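Local coordinates for Mgp-operon protein 3 (Mycoplasma pneumoniae, PDB 6RJ1) that probably works with the P1 adhesin in attaching the bacterium to host cells, most likely through sugars on their surface, at residues A[136-141]-A[487-492]; A[465-470]-A[477-482]; A[667-672]-A[742-747]; A[673-678]-A[735-740]. One frame throughout, in Å; residues are numbered along the deposited sequence.

Contact 1 of 4, residues A[136-141]-A[487-492]; sequences LPYVKQ and SGKATW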
loop_
_atom_site.group_PDB
_atom_site.type_symbol
_atom_site.label_atom_id
_atom_site.label_comp_id
_atom_site.label_asym_id
_atom_site.label_seq_id
_atom_site.Cartn_x
_atom_site.Cartn_y
_atom_site.Cartn_z
ATOM N N LEU A 136 -5.794 0.109 -20.165
ATOM C CA LEU A 136 -5.029 -0.966 -19.550
ATOM C C LEU A 136 -3.525 -0.806 -19.894
ATOM O O LEU A 136 -3.211 -0.364 -21.009
ATOM C CB LEU A 136 -5.509 -2.304 -20.150
ATOM C CG LEU A 136 -6.451 -3.239 -19.369
ATOM C CD1 LEU A 136 -6.461 -3.003 -17.886
ATOM C CD2 LEU A 136 -7.804 -3.298 -19.985
ATOM N N PRO A 137 -2.578 -1.199 -18.998
ATOM C CA PRO A 137 -1.151 -1.111 -19.367
ATOM C C PRO A 137 -0.827 -2.058 -20.527
ATOM O O PRO A 137 -1.624 -2.961 -20.809
ATOM C CB PRO A 137 -0.428 -1.512 -18.083
ATOM C CG PRO A 137 -1.400 -2.345 -17.347
ATOM C CD PRO A 137 -2.748 -1.780 -17.650
ATOM N N TYR A 138 0.307 -1.844 -21.220
ATOM C CA TYR A 138 0.650 -2.715 -22.335
ATOM C C TYR A 138 1.557 -3.886 -21.936
ATOM O O TYR A 138 2.551 -3.708 -21.232
ATOM C CB TYR A 138 1.233 -1.926 -23.516
ATOM C CG TYR A 138 1.517 -2.776 -24.738
ATOM C CD1 TYR A 138 0.539 -2.995 -25.705
ATOM C CD2 TYR A 138 2.762 -3.364 -24.929
ATOM C CE1 TYR A 138 0.795 -3.787 -26.827
ATOM C CE2 TYR A 138 3.016 -4.186 -26.025
ATOM C CZ TYR A 138 2.035 -4.381 -26.981
ATOM O OH TYR A 138 2.310 -5.167 -28.072
ATOM N N VAL A 139 1.206 -5.083 -22.429
ATOM C CA VAL A 139 1.958 -6.327 -22.270
ATOM C C VAL A 139 1.720 -7.179 -23.521
ATOM O O VAL A 139 0.585 -7.556 -23.812
ATOM C CB VAL A 139 1.759 -7.060 -20.914
ATOM C CG1 VAL A 139 0.311 -7.485 -20.680
ATOM C CG2 VAL A 139 2.713 -8.239 -20.780
ATOM N N LYS A 140 2.784 -7.389 -24.308
ATOM C CA LYS A 140 2.715 -8.082 -25.593
ATOM C C LYS A 140 2.516 -9.587 -25.439
ATOM O O LYS A 140 3.275 -10.238 -24.719
ATOM C CB LYS A 140 3.946 -7.723 -26.458
ATOM C CG LYS A 140 4.142 -8.519 -27.752
ATOM C CD LYS A 140 5.487 -9.266 -27.716
ATOM C CE LYS A 140 5.806 -10.048 -28.968
ATOM N NZ LYS A 140 6.262 -9.166 -30.077
ATOM N N GLN A 141 1.480 -10.126 -26.123
ATOM C CA GLN A 141 1.164 -11.556 -26.164
ATOM C C GLN A 141 2.296 -12.200 -26.944
ATOM O O GLN A 141 2.572 -11.786 -28.072
ATOM C CB GLN A 141 -0.189 -11.797 -26.840
ATOM C CG GLN A 141 -1.095 -12.682 -26.009
ATOM C CD GLN A 141 -2.387 -12.998 -26.704
ATOM O OE1 GLN A 141 -2.635 -14.145 -27.083
ATOM N NE2 GLN A 141 -3.252 -11.998 -26.865
ATOM N N SER A 487 -7.340 9.036 -24.573
ATOM C CA SER A 487 -7.066 7.899 -23.699
ATOM C C SER A 487 -5.565 7.843 -23.373
ATOM O O SER A 487 -4.771 8.578 -23.964
ATOM C CB SER A 487 -7.540 6.595 -24.347
ATOM O OG SER A 487 -6.494 5.705 -24.710
ATOM N N GLY A 488 -5.202 6.969 -22.442
ATOM C CA GLY A 488 -3.820 6.773 -22.037
ATOM C C GLY A 488 -3.620 5.468 -21.309
ATOM O O GLY A 488 -4.385 5.151 -20.396
ATOM N N LYS A 489 -2.602 4.696 -21.724
ATOM C CA LYS A 489 -2.235 3.412 -21.118
ATOM C C LYS A 489 -1.513 3.676 -19.810
ATOM O O LYS A 489 -0.884 4.733 -19.653
ATOM C CB LYS A 489 -1.317 2.600 -22.042
ATOM C CG LYS A 489 -1.989 2.044 -23.285
ATOM C CD LYS A 489 -0.957 1.558 -24.284
ATOM C CE LYS A 489 -1.617 1.085 -25.550
ATOM N NZ LYS A 489 -0.653 0.431 -26.464
ATOM N N ALA A 490 -1.608 2.720 -18.868
ATOM C CA ALA A 490 -0.942 2.811 -17.578
ATOM C C ALA A 490 0.530 2.423 -17.710
ATOM O O ALA A 490 0.924 1.726 -18.661
ATOM C CB ALA A 490 -1.630 1.894 -16.583
ATOM N N THR A 491 1.341 2.876 -16.748
ATOM C CA THR A 491 2.763 2.552 -16.627
ATOM C C THR A 491 2.862 1.481 -15.548
ATOM O O THR A 491 2.259 1.630 -14.489
ATOM C CB THR A 491 3.581 3.794 -16.222
ATOM O OG1 THR A 491 3.213 4.903 -17.041
ATOM C CG2 THR A 491 5.092 3.556 -16.285
ATOM N N TRP A 492 3.623 0.409 -15.815
ATOM C CA TRP A 492 3.837 -0.676 -14.856
ATOM C C TRP A 492 4.749 -0.212 -13.730
ATOM O O TRP A 492 5.761 0.437 -14.005
ATOM C CB TRP A 492 4.501 -1.868 -15.555
ATOM C CG TRP A 492 3.623 -2.563 -16.543
ATOM C CD1 TRP A 492 3.621 -2.402 -17.896
ATOM C CD2 TRP A 492 2.639 -3.561 -16.253
ATOM N NE1 TRP A 492 2.691 -3.235 -18.469
ATOM C CE2 TRP A 492 2.066 -3.954 -17.482
ATOM C CE3 TRP A 492 2.185 -4.168 -15.070
ATOM C CZ2 TRP A 492 1.068 -4.931 -17.564
ATOM C CZ3 TRP A 492 1.185 -5.122 -15.151
ATOM C CH2 TRP A 492 0.641 -5.498 -16.386
#
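W492 and Y138 share the one hydrogen bond between 136-141 and 487-492. The indole NE1 of W492 donates to the carbonyl O of Y138 over 2.8 Å, nearly straight at 165°. The oxygen lies close to the plane of the indole, whereas the donor stands well above the carbonyl plane of Y138, 49° out of it.

The apolar contacts gather round P137. Its CB lies over one face of W492, 3.8 Å from the centroid of the five-membered ring, a CH-pi contact. Its CG extends over the six-membered part, 3.6 Å from CZ2 of W492, and the proline and indole cross at about a right angle. A490 adds its methyl, CB to CB of P137 at 3.9 Å, and V139 CB approaches W492 CZ2 obliquely at 4.0 Å. L157 and L161 of helix 157-163 also touch W492.

P137 CA makes a C-H...O contact with A490 O. The approaches of K489 are van der Waals contacts: its chain, extended beyond CG, lies beside Y138 and points the same way, with CG 3.5 Å from L136 O and NZ ending 3.7 Å from Y138 CD1. N80 steadies the 136-141 backbone, its side-chain amide bonding to both P137 O and V139 N.

The chemistry is thus mostly apolar with a single directional bond. That bond gives a buried indole N-H its acceptor, and together with the proline on the ring face it helps set how the tryptophan is turned, tying the loop after strand 125-135 to strand 487-492.

Contact 2 of 4, residues A[465-470]-A[477-482]; sequences IVVMGS and WYWVVG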
loop_
_atom_site.group_PDB
_atom_site.type_symbol
_atom_site.label_atom_id
_atom_site.label_comp_id
_atom_site.label_asym_id
_atom_site.label_seq_id
_atom_site.Cartn_x
_atom_site.Cartn_y
_atom_site.Cartn_z
ATOM N N ILE A 465 -2.326 14.487 -15.959
ATOM C CA ILE A 465 -3.123 13.887 -14.900
ATOM C C ILE A 465 -2.463 12.588 -14.499
ATOM O O ILE A 465 -2.144 11.762 -15.357
ATOM C CB ILE A 465 -4.616 13.713 -15.299
ATOM C CG1 ILE A 465 -5.268 15.068 -15.663
ATOM C CG2 ILE A 465 -5.402 13.023 -14.189
ATOM C CD1 ILE A 465 -5.484 15.286 -17.101
ATOM N N VAL A 466 -2.226 12.431 -13.197
ATOM C CA VAL A 466 -1.628 11.236 -12.618
ATOM C C VAL A 466 -2.708 10.511 -11.829
ATOM O O VAL A 466 -3.401 11.135 -11.034
ATOM C CB VAL A 466 -0.361 11.535 -11.764
ATOM C CG1 VAL A 466 0.338 10.243 -11.334
ATOM C CG2 VAL A 466 0.615 12.441 -12.517
ATOM N N VAL A 467 -2.882 9.209 -12.082
ATOM C CA VAL A 467 -3.870 8.364 -11.397
ATOM C C VAL A 467 -3.137 7.200 -10.758
ATOM O O VAL A 467 -2.306 6.583 -11.414
ATOM C CB VAL A 467 -5.030 7.898 -12.329
ATOM C CG1 VAL A 467 -6.004 6.969 -11.601
ATOM C CG2 VAL A 467 -5.774 9.093 -12.928
ATOM N N MET A 468 -3.402 6.938 -9.473
ATOM C CA MET A 468 -2.790 5.842 -8.710
ATOM C C MET A 468 -3.858 5.034 -7.962
ATOM O O MET A 468 -5.008 5.485 -7.836
ATOM C CB MET A 468 -1.696 6.360 -7.764
ATOM C CG MET A 468 -0.441 6.795 -8.480
ATOM S SD MET A 468 0.862 7.336 -7.348
ATOM C CE MET A 468 2.144 7.794 -8.512
ATOM N N GLY A 469 -3.473 3.841 -7.505
ATOM C CA GLY A 469 -4.346 2.891 -6.825
ATOM C C GLY A 469 -4.704 3.262 -5.412
ATOM O O GLY A 469 -4.286 4.314 -4.918
ATOM N N SER A 470 -5.483 2.387 -4.746
ATOM C CA SER A 470 -5.935 2.598 -3.370
ATOM C C SER A 470 -4.895 2.188 -2.332
ATOM O O SER A 470 -3.883 1.570 -2.672
ATOM C CB SER A 470 -7.277 1.904 -3.121
ATOM O OG SER A 470 -7.181 0.491 -3.055
ATOM N N TRP A 477 0.098 -0.893 -11.445
ATOM C CA TRP A 477 0.303 0.152 -12.450
ATOM C C TRP A 477 -0.254 1.510 -12.021
ATOM O O TRP A 477 -0.961 1.604 -11.012
ATOM C CB TRP A 477 -0.282 -0.291 -13.805
ATOM C CG TRP A 477 -1.719 -0.707 -13.717
ATOM C CD1 TRP A 477 -2.807 0.113 -13.629
ATOM C CD2 TRP A 477 -2.221 -2.051 -13.684
ATOM N NE1 TRP A 477 -3.959 -0.635 -13.570
ATOM C CE2 TRP A 477 -3.629 -1.969 -13.589
ATOM C CE3 TRP A 477 -1.620 -3.319 -13.753
ATOM C CZ2 TRP A 477 -4.443 -3.106 -13.545
ATOM C CZ3 TRP A 477 -2.427 -4.447 -13.700
ATOM C CH2 TRP A 477 -3.820 -4.334 -13.592
ATOM N N TYR A 478 0.074 2.564 -12.785
ATOM C CA TYR A 478 -0.369 3.938 -12.526
ATOM C C TYR A 478 -0.466 4.706 -13.837
ATOM O O TYR A 478 0.170 4.327 -14.813
ATOM C CB TYR A 478 0.584 4.646 -11.544
ATOM C CG TYR A 478 1.998 4.809 -12.067
ATOM C CD1 TYR A 478 2.910 3.758 -12.010
ATOM C CD2 TYR A 478 2.428 6.022 -12.603
ATOM C CE1 TYR A 478 4.208 3.903 -12.485
ATOM C CE2 TYR A 478 3.727 6.179 -13.081
ATOM C CZ TYR A 478 4.617 5.117 -13.012
ATOM O OH TYR A 478 5.901 5.266 -13.473
ATOM N N TRP A 479 -1.235 5.788 -13.859
ATOM C CA TRP A 479 -1.411 6.581 -15.069
ATOM C C TRP A 479 -0.733 7.931 -15.031
ATOM O O TRP A 479 -0.663 8.554 -13.982
ATOM C CB TRP A 479 -2.902 6.790 -15.355
ATOM C CG TRP A 479 -3.541 5.630 -16.037
ATOM C CD1 TRP A 479 -3.644 5.425 -17.381
ATOM C CD2 TRP A 479 -4.166 4.503 -15.408
ATOM N NE1 TRP A 479 -4.290 4.235 -17.631
ATOM C CE2 TRP A 479 -4.645 3.659 -16.436
ATOM C CE3 TRP A 479 -4.373 4.125 -14.071
ATOM C CZ2 TRP A 479 -5.312 2.461 -16.169
ATOM C CZ3 TRP A 479 -5.037 2.937 -13.809
ATOM C CH2 TRP A 479 -5.498 2.120 -14.848
ATOM N N VAL A 480 -0.236 8.365 -16.187
ATOM C CA VAL A 480 0.300 9.689 -16.486
ATOM C C VAL A 480 -0.319 9.974 -17.871
ATOM O O VAL A 480 0.111 9.403 -18.886
ATOM C CB VAL A 480 1.849 9.833 -16.479
ATOM C CG1 VAL A 480 2.258 11.241 -16.919
ATOM C CG2 VAL A 480 2.437 9.517 -15.112
ATOM N N VAL A 481 -1.401 10.754 -17.883
ATOM C CA VAL A 481 -2.143 11.055 -19.109
ATOM C C VAL A 481 -2.159 12.543 -19.405
ATOM O O VAL A 481 -2.079 13.360 -18.490
ATOM C CB VAL A 481 -3.583 10.449 -19.107
ATOM C CG1 VAL A 481 -3.551 8.931 -19.166
ATOM C CG2 VAL A 481 -4.394 10.916 -17.902
ATOM N N GLY A 482 -2.266 12.877 -20.684
ATOM C CA GLY A 482 -2.375 14.260 -21.126
ATOM C C GLY A 482 -3.829 14.677 -21.095
ATOM O O GLY A 482 -4.721 13.863 -21.371
HETATM O O HOH W 1 -0.844 2.695 -8.529
#
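W479 sits opposite V467 as an antiparallel hydrogen-bonded pair, and its side chain is the one to follow. CB rests 3.9 Å from CB of V467. With chi1 at -81°, CG goes anti to the carbonyl carbon and beside the backbone N. From there the six-membered ring leans back to the partner strand, CE3 coming 4.1 Å from V467 CG1, obliquely to the ring. One atom further, CZ3 lies in plane at the edge of the W477 ring. On the other side of the indole, NE1 donates to A135 O, with a weak second bond to G488 O.

The backbones hold this pair with W479 N to V467 O at 2.8 Å and V467 N to W479 O at 3.0 Å. The I465-V481 pair is joined by two bonds of 173° each. V466 and V480 form the non-hydrogen-bonded pair between them, with V466 CA 3.2 Å from W479 O in a C-H...O contact. Next along, M468 is still in register with Y478, and its CG packs beside Y478 CB at 3.9 Å. Beyond them the strands part, and a water joins them, accepting from G469 N and donating to W477 O.

This is a beta hairpin within a larger mixed sheet, strand 477-482 lying between 464-468 and 487-492. Helix 701-712 meets the V466 and V480 face through L704, while helix 446-454 touches W477 and W479.

Contact 3 of 4, residues A[667-672]-A[742-747]; sequences VTVFDA and NFPEAG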
loop_
_atom_site.group_PDB
_atom_site.type_symbol
_atom_site.label_atom_id
_atom_site.label_comp_id
_atom_site.label_asym_id
_atom_site.label_seq_id
_atom_site.Cartn_x
_atom_site.Cartn_y
_atom_site.Cartn_z
ATOM N N VAL A 667 10.343 -14.324 14.524
ATOM C CA VAL A 667 11.138 -13.372 13.742
ATOM C C VAL A 667 10.233 -12.432 12.910
ATOM O O VAL A 667 10.439 -11.220 12.946
ATOM C CB VAL A 667 12.267 -14.047 12.914
ATOM C CG1 VAL A 667 11.724 -14.940 11.807
ATOM C CG2 VAL A 667 13.246 -13.021 12.360
ATOM N N THR A 668 9.200 -12.978 12.249
ATOM C CA THR A 668 8.240 -12.214 11.441
ATOM C C THR A 668 7.427 -11.243 12.319
ATOM O O THR A 668 7.159 -10.117 11.893
ATOM C CB THR A 668 7.378 -13.164 10.608
ATOM O OG1 THR A 668 6.884 -14.168 11.483
ATOM C CG2 THR A 668 8.170 -13.843 9.493
ATOM N N VAL A 669 7.084 -11.668 13.557
ATOM C CA VAL A 669 6.380 -10.855 14.560
ATOM C C VAL A 669 7.302 -9.689 14.968
ATOM O O VAL A 669 6.872 -8.540 14.979
ATOM C CB VAL A 669 5.934 -11.710 15.781
ATOM C CG1 VAL A 669 5.413 -10.843 16.919
ATOM C CG2 VAL A 669 4.891 -12.738 15.379
ATOM N N PHE A 670 8.575 -9.992 15.258
ATOM C CA PHE A 670 9.590 -9.013 15.641
ATOM C C PHE A 670 9.859 -7.983 14.542
ATOM O O PHE A 670 10.015 -6.799 14.826
ATOM C CB PHE A 670 10.876 -9.737 16.079
ATOM C CG PHE A 670 10.926 -10.045 17.559
ATOM C CD1 PHE A 670 10.019 -10.925 18.135
ATOM C CD2 PHE A 670 11.866 -9.437 18.380
ATOM C CE1 PHE A 670 10.046 -11.184 19.510
ATOM C CE2 PHE A 670 11.893 -9.698 19.753
ATOM C CZ PHE A 670 10.983 -10.572 20.310
ATOM N N ASP A 671 9.855 -8.433 13.293
ATOM C CA ASP A 671 10.081 -7.606 12.110
ATOM C C ASP A 671 8.906 -6.693 11.808
ATOM O O ASP A 671 9.107 -5.588 11.311
ATOM C CB ASP A 671 10.363 -8.500 10.899
ATOM C CG ASP A 671 11.729 -9.172 10.863
ATOM O OD1 ASP A 671 12.391 -9.254 11.924
ATOM O OD2 ASP A 671 12.136 -9.612 9.779
ATOM N N ALA A 672 7.681 -7.159 12.058
ATOM C CA ALA A 672 6.488 -6.377 11.769
ATOM C C ALA A 672 6.176 -5.380 12.863
ATOM O O ALA A 672 5.613 -4.327 12.584
ATOM C CB ALA A 672 5.308 -7.301 11.555
ATOM N N ASN A 742 -0.048 -9.127 23.764
ATOM C CA ASN A 742 1.032 -10.008 24.208
ATOM C C ASN A 742 2.312 -9.854 23.373
ATOM O O ASN A 742 2.901 -10.862 22.960
ATOM C CB ASN A 742 0.539 -11.479 24.216
ATOM C CG ASN A 742 0.133 -12.025 22.848
ATOM O OD1 ASN A 742 -0.137 -11.278 21.889
ATOM N ND2 ASN A 742 0.090 -13.346 22.730
ATOM N N PHE A 743 2.753 -8.600 23.127
ATOM C CA PHE A 743 3.974 -8.364 22.347
ATOM C C PHE A 743 5.204 -8.983 23.038
ATOM O O PHE A 743 5.358 -8.841 24.258
ATOM C CB PHE A 743 4.181 -6.880 22.000
ATOM C CG PHE A 743 4.411 -5.946 23.166
ATOM C CD1 PHE A 743 5.701 -5.647 23.593
ATOM C CD2 PHE A 743 3.342 -5.321 23.798
ATOM C CE1 PHE A 743 5.915 -4.773 24.659
ATOM C CE2 PHE A 743 3.557 -4.439 24.858
ATOM C CZ PHE A 743 4.842 -4.172 25.282
ATOM N N PRO A 744 6.034 -9.751 22.300
ATOM C CA PRO A 744 7.191 -10.393 22.943
ATOM C C PRO A 744 8.386 -9.462 23.163
ATOM O O PRO A 744 8.381 -8.321 22.698
ATOM C CB PRO A 744 7.514 -11.570 22.007
ATOM C CG PRO A 744 6.660 -11.382 20.782
ATOM C CD PRO A 744 5.985 -10.059 20.861
ATOM N N GLU A 745 9.398 -9.945 23.900
ATOM C CA GLU A 745 10.614 -9.187 24.188
ATOM C C GLU A 745 11.820 -10.104 24.269
ATOM O O GLU A 745 11.767 -11.127 24.952
ATOM C CB GLU A 745 10.471 -8.283 25.434
ATOM C CG GLU A 745 9.487 -8.759 26.498
ATOM C CD GLU A 745 8.852 -7.666 27.340
ATOM O OE1 GLU A 745 8.820 -7.816 28.583
ATOM O OE2 GLU A 745 8.381 -6.660 26.758
ATOM N N ALA A 746 12.889 -9.760 23.532
ATOM C CA ALA A 746 14.123 -10.544 23.475
ATOM C C ALA A 746 15.114 -10.146 24.563
ATOM O O ALA A 746 15.327 -8.956 24.806
ATOM C CB ALA A 746 14.767 -10.415 22.102
ATOM N N GLY A 747 15.700 -11.157 25.202
ATOM C CA GLY A 747 16.686 -11.002 26.267
ATOM C C GLY A 747 16.227 -11.439 27.647
ATOM O O GLY A 747 16.915 -11.167 28.637
#
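V669 and F670 reach P744 from consecutive positions on helix 666-673. In V669, CG1 stands anti to the backbone N (chi1 171°), which sets this methyl 4.1 Å from CD of P744. In F670, chi1 of -90° carries CG off the helix flank. The ring beyond it extends toward 742-747, and its outer carbons CE1, CZ and CE2 do the touching.

F670 CE1 meets both CB and CG of P744, each at 3.6 Å, the two side chains sliding past each other in opposite directions. On the other side of CZ, CE2 of F670 is 3.8 Å from the methyl CB of A746. The A746 nitrogen lies in plane at the ring's edge, 3.8 Å from CZ of F670, so the backbone of the loop passes the tip of the phenylalanine between the proline and the alanine. E745, exposed, brings little more than its backbone N, 4.0 Å from the same CZ of F670. No hydrogen bond links 667-672 to 742-747; the contact is all van der Waals.

Just before P744 the loop is tied to T762 and E764 through the side-chain amide of N742. F670 also meets the Y617 ring, the planes about 45° apart, and is touched by N676.

What results is an irregular loop laid against the side of a short helix, with an aromatic residue reaching out between a proline and an alanine. The helix lies in the MgpC adhesin region, a family grouped with the beta-propellers.

Contact 4 of 4, residues A[673-678]-A[735-740]; sequences LGLNFN and VPYYYS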
loop_
_atom_site.group_PDB
_atom_site.type_symbol
_atom_site.label_atom_id
_atom_site.label_comp_id
_atom_site.label_asym_id
_atom_site.label_seq_id
_atom_site.Cartn_x
_atom_site.Cartn_y
_atom_site.Cartn_z
ATOM N N LEU A 673 6.536 -5.706 14.111
ATOM C CA LEU A 673 6.254 -4.877 15.273
ATOM C C LEU A 673 7.434 -3.994 15.710
ATOM O O LEU A 673 7.283 -3.184 16.628
ATOM C CB LEU A 673 5.754 -5.778 16.410
ATOM C CG LEU A 673 4.254 -6.115 16.454
ATOM C CD1 LEU A 673 3.821 -6.995 15.287
ATOM C CD2 LEU A 673 3.907 -6.823 17.740
ATOM N N GLY A 674 8.567 -4.121 15.015
ATOM C CA GLY A 674 9.782 -3.348 15.268
ATOM C C GLY A 674 10.378 -3.595 16.633
ATOM O O GLY A 674 10.675 -2.643 17.359
ATOM N N LEU A 675 10.541 -4.882 16.984
ATOM C CA LEU A 675 11.018 -5.312 18.286
ATOM C C LEU A 675 12.480 -5.798 18.303
ATOM O O LEU A 675 12.973 -6.237 19.343
ATOM C CB LEU A 675 10.061 -6.383 18.837
ATOM C CG LEU A 675 8.665 -5.902 19.222
ATOM C CD1 LEU A 675 7.686 -7.047 19.225
ATOM C CD2 LEU A 675 8.675 -5.230 20.579
ATOM N N ASN A 676 13.177 -5.687 17.172
ATOM C CA ASN A 676 14.576 -6.082 17.073
ATOM C C ASN A 676 15.460 -4.885 17.415
ATOM O O ASN A 676 15.416 -3.857 16.737
ATOM C CB ASN A 676 14.893 -6.659 15.687
ATOM C CG ASN A 676 14.092 -7.889 15.336
ATOM O OD1 ASN A 676 14.163 -8.918 16.013
ATOM N ND2 ASN A 676 13.315 -7.814 14.265
ATOM N N PHE A 677 16.212 -5.008 18.513
ATOM C CA PHE A 677 17.114 -3.977 19.016
ATOM C C PHE A 677 18.450 -4.606 19.307
ATOM O O PHE A 677 18.502 -5.774 19.690
ATOM C CB PHE A 677 16.551 -3.345 20.304
ATOM C CG PHE A 677 15.322 -2.487 20.112
ATOM C CD1 PHE A 677 14.053 -3.056 20.081
ATOM C CD2 PHE A 677 15.431 -1.108 19.989
ATOM C CE1 PHE A 677 12.914 -2.264 19.892
ATOM C CE2 PHE A 677 14.292 -0.313 19.804
ATOM C CZ PHE A 677 13.038 -0.898 19.751
ATOM N N ASN A 678 19.535 -3.838 19.127
ATOM C CA ASN A 678 20.884 -4.316 19.416
ATOM C C ASN A 678 21.126 -4.357 20.928
ATOM O O ASN A 678 20.420 -3.679 21.683
ATOM C CB ASN A 678 21.949 -3.476 18.682
ATOM C CG ASN A 678 21.990 -1.990 18.977
ATOM O OD1 ASN A 678 21.609 -1.508 20.049
ATOM N ND2 ASN A 678 22.490 -1.222 18.023
ATOM N N VAL A 735 4.336 -1.566 12.563
ATOM C CA VAL A 735 3.162 -1.238 13.390
ATOM C C VAL A 735 3.616 -1.059 14.846
ATOM O O VAL A 735 4.582 -1.718 15.253
ATOM C CB VAL A 735 2.004 -2.270 13.344
ATOM C CG1 VAL A 735 1.078 -2.015 12.175
ATOM C CG2 VAL A 735 2.490 -3.713 13.381
ATOM N N PRO A 736 2.933 -0.235 15.671
ATOM C CA PRO A 736 3.330 -0.147 17.079
ATOM C C PRO A 736 3.183 -1.515 17.738
ATOM O O PRO A 736 2.166 -2.182 17.555
ATOM C CB PRO A 736 2.334 0.860 17.660
ATOM C CG PRO A 736 1.819 1.600 16.510
ATOM C CD PRO A 736 1.755 0.612 15.406
ATOM N N TYR A 737 4.226 -1.960 18.445
ATOM C CA TYR A 737 4.219 -3.240 19.156
ATOM C C TYR A 737 3.143 -3.236 20.232
ATOM O O TYR A 737 2.556 -4.278 20.512
ATOM C CB TYR A 737 5.597 -3.540 19.777
ATOM C CG TYR A 737 6.151 -2.426 20.640
ATOM C CD1 TYR A 737 5.846 -2.349 22.000
ATOM C CD2 TYR A 737 6.991 -1.454 20.104
ATOM C CE1 TYR A 737 6.331 -1.314 22.794
ATOM C CE2 TYR A 737 7.492 -0.418 20.895
ATOM C CZ TYR A 737 7.161 -0.355 22.240
ATOM O OH TYR A 737 7.650 0.662 23.024
ATOM N N TYR A 738 2.865 -2.047 20.802
ATOM C CA TYR A 738 1.885 -1.844 21.869
ATOM C C TYR A 738 0.431 -1.926 21.362
ATOM O O TYR A 738 -0.496 -1.801 22.162
ATOM C CB TYR A 738 2.164 -0.549 22.667
ATOM C CG TYR A 738 2.273 0.713 21.837
ATOM C CD1 TYR A 738 1.138 1.434 21.474
ATOM C CD2 TYR A 738 3.515 1.219 21.463
ATOM C CE1 TYR A 738 1.233 2.605 20.729
ATOM C CE2 TYR A 738 3.621 2.395 20.719
ATOM C CZ TYR A 738 2.478 3.093 20.369
ATOM O OH TYR A 738 2.570 4.238 19.614
ATOM N N TYR A 739 0.239 -2.189 20.055
ATOM C CA TYR A 739 -1.074 -2.407 19.452
ATOM C C TYR A 739 -1.456 -3.868 19.673
ATOM O O TYR A 739 -2.600 -4.260 19.445
ATOM C CB TYR A 739 -1.052 -2.060 17.947
ATOM C CG TYR A 739 -1.462 -0.638 17.629
ATOM C CD1 TYR A 739 -1.320 0.378 18.570
ATOM C CD2 TYR A 739 -1.977 -0.305 16.382
ATOM C CE1 TYR A 739 -1.697 1.685 18.285
ATOM C CE2 TYR A 739 -2.362 1.003 16.087
ATOM C CZ TYR A 739 -2.217 1.996 17.044
ATOM O OH TYR A 739 -2.594 3.286 16.780
ATOM N N SER A 740 -0.476 -4.671 20.121
ATOM C CA SER A 740 -0.612 -6.085 20.445
ATOM C C SER A 740 -0.608 -6.243 21.958
ATOM O O SER A 740 0.224 -5.638 22.644
ATOM C CB SER A 740 0.525 -6.895 19.831
ATOM O OG SER A 740 0.402 -6.969 18.423
HETATM O O HOH W 2 6.712 -0.523 16.864
#
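Y737 turns its ring edge to L673 O, which lies in the ring plane 3.9 Å from CD2 of Y737. L675 CD2 comes in obliquely, 3.6 Å from CB and 3.8 Å from CG of Y737; the latter contact follows from chi1 of 52°, which puts CG of Y737 between its own backbone N and carbonyl carbon. Y738 CD2 lies over one face of the Y737 ring, toward its rim, and F743 also meets this ring with planes about 60° apart. Nearby, P736 serves two more tyrosines: its CB lies over the rim of Y738 and its CG over the centre of Y739.

L673 carries the rest of the contact. Its CB packs on CB of Y737 at 4.0 Å, CD1 meets V735 CG2 at 4.0 Å, and CD2 reaches S740 OG at 3.6 Å, a hydroxyl hydrogen-bonded to S774 OG. L673 CA also directs a C-H at V735 O. A water bridges the two backbones, donating to L673 O at 2.7 Å and accepting from Y737 N at 3.3 Å.

The arrangement is a helix C-terminus meeting a 3-10 turn. The short 737-739 turn, held by Y739 N to P736 O and S740 N to Y737 O, packs against L673, just before the chain leaves helical geometry at G674 with its positive phi.

In the fold
The four contacts form two pairs on opposite sides of the chain's centre, contacts 2 and 4 having nearest atoms about 16 Å apart. Contacts 1 and 2 are buried and share one mixed sheet: strands 477-482 and 487-492 are neighbours in it, joined by a probable hydrogen bond from T491 N to Y478 O. Contacts 3 and 4 work on a single helix, contact 3 on its flank and contact 4 at its end, with A672 O probably bonded to V735 N between them. Contact 4 is buried, contact 3 only partly. Contact 2 is a backbone ladder; contacts 1 and 4 are mainly apolar, with one indole bond and a bridging water respectively; contact 3 is purely van der Waals.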